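Local coordinates for pyridoxal phosphate homeostasis protein (Bifidobacterium adolescentis ATCC 15703, PDB 3CPG) that probably binds pyridoxal 5'-phosphate and takes part in the homeostasis of that cofactor, as a TIM-barrel member of the YggS/PROSC family, at residues R51-K57 with V72-N78; R21-I25 with G264-F268; R35-E40 with M250-I254. All coordinates share one frame. Numbering follows the deposited sequence.

Interaction 1: R51-K57 with V72-N78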
# COMPACT_ATOMS: atom_id res chain seq x y z
N ARG A 51 4.83 7.89 4.56
CA ARG A 51 5.68 7.24 3.57
C ARG A 51 4.99 7.25 2.22
O ARG A 51 3.76 7.14 2.13
CB ARG A 51 5.99 5.79 3.97
CG ARG A 51 7.01 5.66 5.09
CD ARG A 51 7.58 4.25 5.16
NE ARG A 51 6.58 3.27 5.58
CZ ARG A 51 6.76 1.96 5.57
NH1 ARG A 51 7.92 1.45 5.16
NH2 ARG A 51 5.80 1.15 5.99
N LEU A 52 5.78 7.41 1.17
CA LEU A 52 5.25 7.44 -0.18
C LEU A 52 5.33 6.08 -0.85
O LEU A 52 6.41 5.48 -0.93
CB LEU A 52 6.03 8.45 -1.03
CG LEU A 52 5.82 8.41 -2.55
CD1 LEU A 52 4.37 8.73 -2.91
CD2 LEU A 52 6.77 9.41 -3.20
N LEU A 53 4.19 5.59 -1.31
CA LEU A 53 4.12 4.32 -2.03
C LEU A 53 3.77 4.71 -3.45
O LEU A 53 2.77 5.38 -3.69
CB LEU A 53 3.03 3.40 -1.47
CG LEU A 53 2.71 2.12 -2.27
CD1 LEU A 53 1.94 1.16 -1.39
CD2 LEU A 53 1.87 2.41 -3.50
N ALA A 54 4.61 4.31 -4.40
CA ALA A 54 4.32 4.62 -5.78
C ALA A 54 3.42 3.51 -6.33
O ALA A 54 3.76 2.34 -6.22
CB ALA A 54 5.61 4.71 -6.59
N ALA A 55 2.27 3.89 -6.87
CA ALA A 55 1.34 2.92 -7.46
C ALA A 55 1.92 2.72 -8.85
O ALA A 55 1.84 3.61 -9.70
CB ALA A 55 -0.06 3.51 -7.54
N THR A 56 2.49 1.55 -9.09
CA THR A 56 3.16 1.27 -10.35
C THR A 56 2.39 0.54 -11.45
O THR A 56 2.99 0.10 -12.43
CB THR A 56 4.47 0.51 -10.07
OG1 THR A 56 4.21 -0.63 -9.24
CG2 THR A 56 5.46 1.43 -9.36
N LYS A 57 1.07 0.42 -11.30
CA LYS A 57 0.28 -0.27 -12.31
C LYS A 57 0.50 0.33 -13.69
O LYS A 57 0.55 1.56 -13.85
CB LYS A 57 -1.20 -0.21 -11.94
CG LYS A 57 -1.76 1.20 -11.83
CD LYS A 57 -3.27 1.16 -11.61
CE LYS A 57 -3.85 2.57 -11.51
NZ LYS A 57 -5.33 2.55 -11.37
N VAL A 72 11.69 7.22 -4.29
CA VAL A 72 10.65 6.29 -3.86
C VAL A 72 11.25 5.08 -3.16
O VAL A 72 12.21 4.50 -3.65
CB VAL A 72 9.80 5.82 -5.06
CG1 VAL A 72 8.89 4.68 -4.63
CG2 VAL A 72 8.98 6.98 -5.60
N ARG A 73 10.69 4.71 -2.02
CA ARG A 73 11.20 3.58 -1.25
C ARG A 73 10.12 2.55 -0.93
O ARG A 73 10.26 1.76 0.00
CB ARG A 73 11.85 4.08 0.03
CG ARG A 73 13.09 4.93 -0.21
CD ARG A 73 14.25 4.08 -0.73
NE ARG A 73 15.44 4.88 -1.00
CZ ARG A 73 15.68 5.52 -2.14
NH1 ARG A 73 14.79 5.45 -3.13
NH2 ARG A 73 16.79 6.22 -2.30
N MSE A 74 9.04 2.57 -1.70
CA MSE A 74 7.96 1.61 -1.52
C MSE A 74 7.10 1.61 -2.78
O MSE A 74 6.80 2.66 -3.33
CB MSE A 74 7.11 1.99 -0.31
CG MSE A 74 5.90 1.07 -0.11
SE MSE A 74 5.07 1.09 1.66
CE MSE A 74 5.45 2.86 2.10
N ILE A 75 6.73 0.42 -3.26
CA ILE A 75 5.89 0.35 -4.45
C ILE A 75 4.72 -0.59 -4.22
O ILE A 75 4.78 -1.48 -3.37
CB ILE A 75 6.67 -0.14 -5.70
CG1 ILE A 75 7.10 -1.60 -5.52
CG2 ILE A 75 7.87 0.77 -5.97
CD1 ILE A 75 7.79 -2.19 -6.74
N GLY A 76 3.67 -0.39 -5.00
CA GLY A 76 2.50 -1.23 -4.89
C GLY A 76 1.89 -1.45 -6.26
O GLY A 76 1.66 -0.49 -7.00
N GLU A 77 1.66 -2.71 -6.61
CA GLU A 77 1.07 -3.07 -7.89
C GLU A 77 -0.40 -3.41 -7.65
O GLU A 77 -0.77 -3.85 -6.56
CB GLU A 77 1.76 -4.30 -8.48
CG GLU A 77 3.14 -4.05 -9.08
CD GLU A 77 3.10 -3.26 -10.39
OE1 GLU A 77 2.07 -3.28 -11.09
OE2 GLU A 77 4.12 -2.62 -10.73
N ASN A 78 -1.22 -3.20 -8.67
CA ASN A 78 -2.65 -3.50 -8.57
C ASN A 78 -2.98 -4.93 -8.95
O ASN A 78 -3.76 -5.60 -8.26
CB ASN A 78 -3.46 -2.55 -9.46
CG ASN A 78 -3.96 -1.34 -8.72
OD1 ASN A 78 -5.17 -1.17 -8.52
ND2 ASN A 78 -3.04 -0.49 -8.29
O HOH W 1 10.04 2.46 2.74
O HOH W 2 8.98 6.01 -0.43
O HOH W 3 -0.47 0.20 -8.70
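Start with the backbone ladder, which runs unbroken from Met74 to Thr56. Ala54 N donates to Met74 O (2.9 Å), Ala54 O accepts from Gly76 N (3.0 Å), and Gly76 O accepts from Thr56 N (3.0 Å). This is the parallel pattern in which Ala54 uses both its backbone groups on the neighbouring strand, while on strand 260-263 Leu53 bonds Val261 and Val263, and Ala55 bonds Val263. Before the ladder the segments spread apart and waters fill in: water 2 donates to Leu52 O (2.7 Å) and accepts from Arg73 N (2.7 Å). Beyond the ladder, water 3 accepts from Lys57 N (3.0 Å) and Asn78 ND2 (2.7 Å) and gives Gly76 O a second donor at 2.8 Å.

The side chains settle their own accounts. Thr56 OG1 donates to Glu77 OE2 over a very short 2.5 Å, and the same carboxylate oxygen is salt-bridged to Lys86. Arg51 lays its guanidinium against the methyl CE of Met74 (a selenomethionine) but finds its charge partner in Glu241; Arg73 NH1 bonds Val72 O at 2.8 Å. Ala54 CB makes an apolar contact with Val72 CG1 at 3.8 Å. Leu53 CD2 packs on the Gly76 backbone, 3.7 Å from Gly76 N, where a CB would be tight.

Two neighbouring parallel strands joined through helix 61-69 make a beta-alpha-beta unit of the TIM barrel, and Lys57, just past the end of its strand, is the predicted site of Schiff-base attachment for pyridoxal phosphate, empty in this model.

Interaction 2: R21-I25 with G264-F268. With ACT (acetate ion), chain B.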
# COMPACT_ATOMS: atom_id res chain seq x y z
N ARG A 21 11.63 11.07 -20.43
CA ARG A 21 10.71 10.32 -19.57
C ARG A 21 11.29 10.20 -18.16
O ARG A 21 10.57 10.35 -17.17
CB ARG A 21 10.47 8.92 -20.14
CG ARG A 21 9.47 8.10 -19.33
CD ARG A 21 8.06 8.64 -19.47
NE ARG A 21 7.12 7.94 -18.61
CZ ARG A 21 6.31 8.54 -17.75
NH1 ARG A 21 6.31 9.86 -17.64
NH2 ARG A 21 5.50 7.82 -16.98
N ALA A 22 12.58 9.92 -18.07
CA ALA A 22 13.23 9.80 -16.78
C ALA A 22 13.12 11.12 -16.02
O ALA A 22 12.93 11.13 -14.80
CB ALA A 22 14.69 9.41 -16.95
N ARG A 23 13.24 12.24 -16.74
CA ARG A 23 13.13 13.55 -16.11
C ARG A 23 11.72 13.80 -15.60
O ARG A 23 11.54 14.32 -14.49
CB ARG A 23 13.51 14.67 -17.10
CG ARG A 23 14.99 14.72 -17.47
CD ARG A 23 15.36 16.08 -18.06
NE ARG A 23 14.66 16.38 -19.31
CZ ARG A 23 15.02 15.92 -20.50
NH1 ARG A 23 16.07 15.13 -20.63
NH2 ARG A 23 14.31 16.25 -21.58
N GLU A 24 10.72 13.43 -16.39
CA GLU A 24 9.33 13.62 -16.00
C GLU A 24 9.03 12.89 -14.70
O GLU A 24 8.43 13.44 -13.78
CB GLU A 24 8.38 13.08 -17.08
CG GLU A 24 8.53 13.72 -18.45
CD GLU A 24 7.53 13.18 -19.45
OE1 GLU A 24 7.35 11.94 -19.51
OE2 GLU A 24 6.91 13.98 -20.18
N ILE A 25 9.46 11.63 -14.62
CA ILE A 25 9.23 10.81 -13.44
C ILE A 25 10.00 11.35 -12.23
O ILE A 25 9.48 11.35 -11.11
CB ILE A 25 9.62 9.35 -13.72
CG1 ILE A 25 8.71 8.79 -14.81
CG2 ILE A 25 9.51 8.50 -12.45
CD1 ILE A 25 9.01 7.36 -15.22
N GLY A 264 0.01 7.47 -7.98
CA GLY A 264 0.28 6.99 -9.32
C GLY A 264 0.46 8.13 -10.31
O GLY A 264 1.57 8.45 -10.72
N THR A 265 -0.66 8.77 -10.67
CA THR A 265 -0.66 9.87 -11.63
C THR A 265 0.30 11.03 -11.35
O THR A 265 0.97 11.52 -12.26
CB THR A 265 -2.08 10.42 -11.80
OG1 THR A 265 -2.96 9.36 -12.19
CG2 THR A 265 -2.12 11.50 -12.87
N ALA A 266 0.36 11.48 -10.10
CA ALA A 266 1.23 12.60 -9.76
C ALA A 266 2.70 12.29 -10.03
O ALA A 266 3.52 13.19 -10.17
CB ALA A 266 1.04 13.01 -8.31
N ILE A 267 3.02 11.00 -10.10
CA ILE A 267 4.39 10.57 -10.35
C ILE A 267 4.64 10.23 -11.81
O ILE A 267 5.58 10.75 -12.43
CB ILE A 267 4.75 9.31 -9.52
CG1 ILE A 267 4.83 9.67 -8.03
CG2 ILE A 267 6.07 8.71 -10.01
CD1 ILE A 267 5.04 8.48 -7.13
N PHE A 268 3.80 9.36 -12.36
CA PHE A 268 3.94 8.90 -13.73
C PHE A 268 3.11 9.66 -14.76
O PHE A 268 3.29 9.44 -15.97
CB PHE A 268 3.58 7.41 -13.78
CG PHE A 268 4.43 6.56 -12.88
CD1 PHE A 268 5.78 6.36 -13.18
CD2 PHE A 268 3.90 5.99 -11.73
CE1 PHE A 268 6.58 5.58 -12.34
CE2 PHE A 268 4.70 5.22 -10.88
CZ PHE A 268 6.05 5.02 -11.19
C ACT B . -3.42 8.20 -8.42
O ACT B . -2.96 7.66 -9.41
OXT ACT B . -2.68 8.52 -7.50
CH3 ACT B . -4.90 8.47 -8.33
O HOH W 4 5.76 11.52 -15.21
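In this TIM barrel the last modelled residues, 264-268, leave strand 260-263 and turn outward to meet helix 19-42 near its start, beside the mouth where the cofactor is expected to sit. Gly264 begins the turn: its carbonyl oxygen accepts from Ile267 N at 3.0 Å and from Phe268 N at 2.9 Å, so the backbone curls into a single helix-like turn. The start of that turn holds an acetate, probably from the crystallisation liquor. Gly264 N donates to acetate OXT at 2.9 Å. Thr265 N donates to acetate O at 2.8 Å, and Thr265 OG1 adds a longer bond to acetate O at 3.3 Å; Thr247 also bonds the ion. Two successive amides gripping an anion in this way are consistent with a phosphate-binding site, as in relatives with pyridoxal phosphate bound. A CB on Gly264 would run into the acetate.

At the far end of the turn the contact with the helix is small and mixed. Ile25 supplies the apolar part: its CG2 lies 4.2 Å from Ile267 CG2, and its CD1 comes within 3.9 Å of CD1 on the edge of the Phe268 ring. Ile25 also packs on Glu63, Ala66 and Ala67 of helix 61-69. Arg21, one helical turn earlier, supplies the polar part. Its guanidinium is shared between Glu24 on its own helix, Glu63 on helix 61-69, and the end of the modelled chain. Water 4 bridges Arg21 NH1 (3.0 Å) to Ile267 O (2.9 Å), and Arg21 NH2 donates directly to Phe268 O at 2.9 Å.

Interaction 3: R35-E40 with M250-I254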
# COMPACT_ATOMS: atom_id res chain seq x y z
N ARG A 35 5.09 17.86 -1.72
CA ARG A 35 3.69 17.99 -1.30
C ARG A 35 3.48 17.27 0.02
O ARG A 35 2.78 17.76 0.91
CB ARG A 35 2.75 17.40 -2.35
CG ARG A 35 2.57 18.27 -3.58
CD ARG A 35 1.70 17.59 -4.63
NE ARG A 35 0.36 17.31 -4.13
CZ ARG A 35 -0.58 16.68 -4.83
NH1 ARG A 35 -0.32 16.26 -6.06
NH2 ARG A 35 -1.78 16.49 -4.31
N ILE A 36 4.07 16.09 0.15
CA ILE A 36 3.94 15.33 1.39
C ILE A 36 4.53 16.14 2.54
O ILE A 36 3.90 16.29 3.58
CB ILE A 36 4.66 13.96 1.27
CG1 ILE A 36 3.92 13.10 0.23
CG2 ILE A 36 4.71 13.25 2.62
CD1 ILE A 36 4.58 11.76 -0.07
N ALA A 37 5.73 16.68 2.34
CA ALA A 37 6.37 17.49 3.37
C ALA A 37 5.50 18.70 3.73
O ALA A 37 5.32 19.01 4.91
CB ALA A 37 7.74 17.96 2.90
N ALA A 38 4.96 19.37 2.72
CA ALA A 38 4.11 20.54 2.96
C ALA A 38 2.85 20.15 3.73
O ALA A 38 2.38 20.89 4.59
CB ALA A 38 3.74 21.21 1.63
N ALA A 39 2.30 18.98 3.40
CA ALA A 39 1.09 18.49 4.06
C ALA A 39 1.36 18.15 5.52
O ALA A 39 0.53 18.43 6.39
CB ALA A 39 0.56 17.26 3.34
N GLU A 40 2.51 17.55 5.79
CA GLU A 40 2.86 17.20 7.17
C GLU A 40 3.00 18.49 7.99
O GLU A 40 2.52 18.57 9.12
CB GLU A 40 4.18 16.42 7.20
CG GLU A 40 4.14 15.11 6.43
CD GLU A 40 5.48 14.39 6.43
OE1 GLU A 40 6.50 15.05 6.17
OE2 GLU A 40 5.50 13.16 6.67
N MSE A 250 -4.35 13.43 -1.25
CA MSE A 250 -3.32 13.13 -0.26
C MSE A 250 -3.19 14.17 0.86
O MSE A 250 -2.88 13.82 2.00
CB MSE A 250 -1.96 12.89 -0.93
CG MSE A 250 -1.34 14.08 -1.61
SE MSE A 250 0.46 13.68 -2.23
CE MSE A 250 0.02 13.02 -3.96
N GLU A 251 -3.41 15.44 0.55
CA GLU A 251 -3.31 16.48 1.57
C GLU A 251 -4.32 16.20 2.69
O GLU A 251 -3.99 16.28 3.87
CB GLU A 251 -3.60 17.87 0.97
CG GLU A 251 -2.43 18.53 0.26
CD GLU A 251 -2.03 17.84 -1.03
OE1 GLU A 251 -2.89 17.17 -1.64
OE2 GLU A 251 -0.87 18.00 -1.45
N LEU A 252 -5.55 15.87 2.31
CA LEU A 252 -6.60 15.58 3.29
C LEU A 252 -6.28 14.30 4.07
O LEU A 252 -6.50 14.23 5.28
CB LEU A 252 -7.95 15.43 2.58
CG LEU A 252 -8.49 16.66 1.85
CD1 LEU A 252 -9.70 16.28 1.02
CD2 LEU A 252 -8.84 17.74 2.86
N ALA A 253 -5.77 13.30 3.37
CA ALA A 253 -5.42 12.04 4.02
C ALA A 253 -4.36 12.28 5.08
O ALA A 253 -4.44 11.77 6.19
CB ALA A 253 -4.90 11.04 2.99
N ILE A 254 -3.35 13.07 4.73
CA ILE A 254 -2.28 13.35 5.66
C ILE A 254 -2.79 14.16 6.85
O ILE A 254 -2.36 13.95 7.99
CB ILE A 254 -1.11 14.06 4.94
CG1 ILE A 254 -0.50 13.09 3.93
CG2 ILE A 254 -0.06 14.51 5.95
CD1 ILE A 254 0.56 13.69 3.03
O HOH W 5 0.94 19.55 -0.00
O HOH W 6 -2.34 18.50 5.72
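Look at Ala39 first, because its small side chain lets the two helices come together. The CA atoms of Ala39 and Glu251 lie 5.4 Å apart, the segment axes approach to 9.2 Å, and they cross at -40°. Next to this close point Ile254 provides the main bump: its CD1 fits between Ile36 and Ala39, 4.2 Å from Ile36 CG2 and 3.6 Å from Ala39 CB, while its CG2 reaches to 4.0 Å from Glu40 N. One turn earlier, Met250, a selenomethionine, fills the hollow between Arg35 and Ile36. Its SE is 4.3 Å from Ile36 CG1, and its methyl CE lies over one face of the Arg35 guanidinium.

That guanidinium closes the outer edge of the interface by pairing side-on with the Glu251 carboxylate. Arg35 NE donates to Glu251 OE2 at 3.0 Å and Arg35 NH2 to Glu251 OE1 at 3.0 Å, a bidentate salt bridge. Two waters plug the gaps left along this edge: water 5 donates to Arg35 O (2.7 Å) and Glu251 OE2 (2.8 Å), and water 6 to Ala39 O (2.9 Å), with a weak bond to Glu251 O.

On the barrel side of the helix pair, Ile36, Met250 and Ile254 all rest on strand 260-263, while Leu252 and Ala253 pack against helix 211-231, setting helix 250-255 between that helix and helix 19-42.

Overall arrangement
Helix 19-42 serves both interaction 2 and interaction 3, one near its start and the other further along, so it spans from segment 264-268 to helix 250-255. Interaction 1 lies deepest, about 7 Å from the centre of the chain, against about 19 and 16 Å for the centres of interactions 2 and 3. Its bonding is mainly backbone to backbone, as between neighbouring strands of a barrel; interaction 3 is a buried helix packing sealed by a salt bridge, and interaction 2, partly buried, mixes Ile25 packing with the bonds of one arginine and a water. The layers meet directly: Leu52 CB is 3.7 Å from Ile36 CD1, and Ala54 CB 3.8 Å from Ile267 CD1.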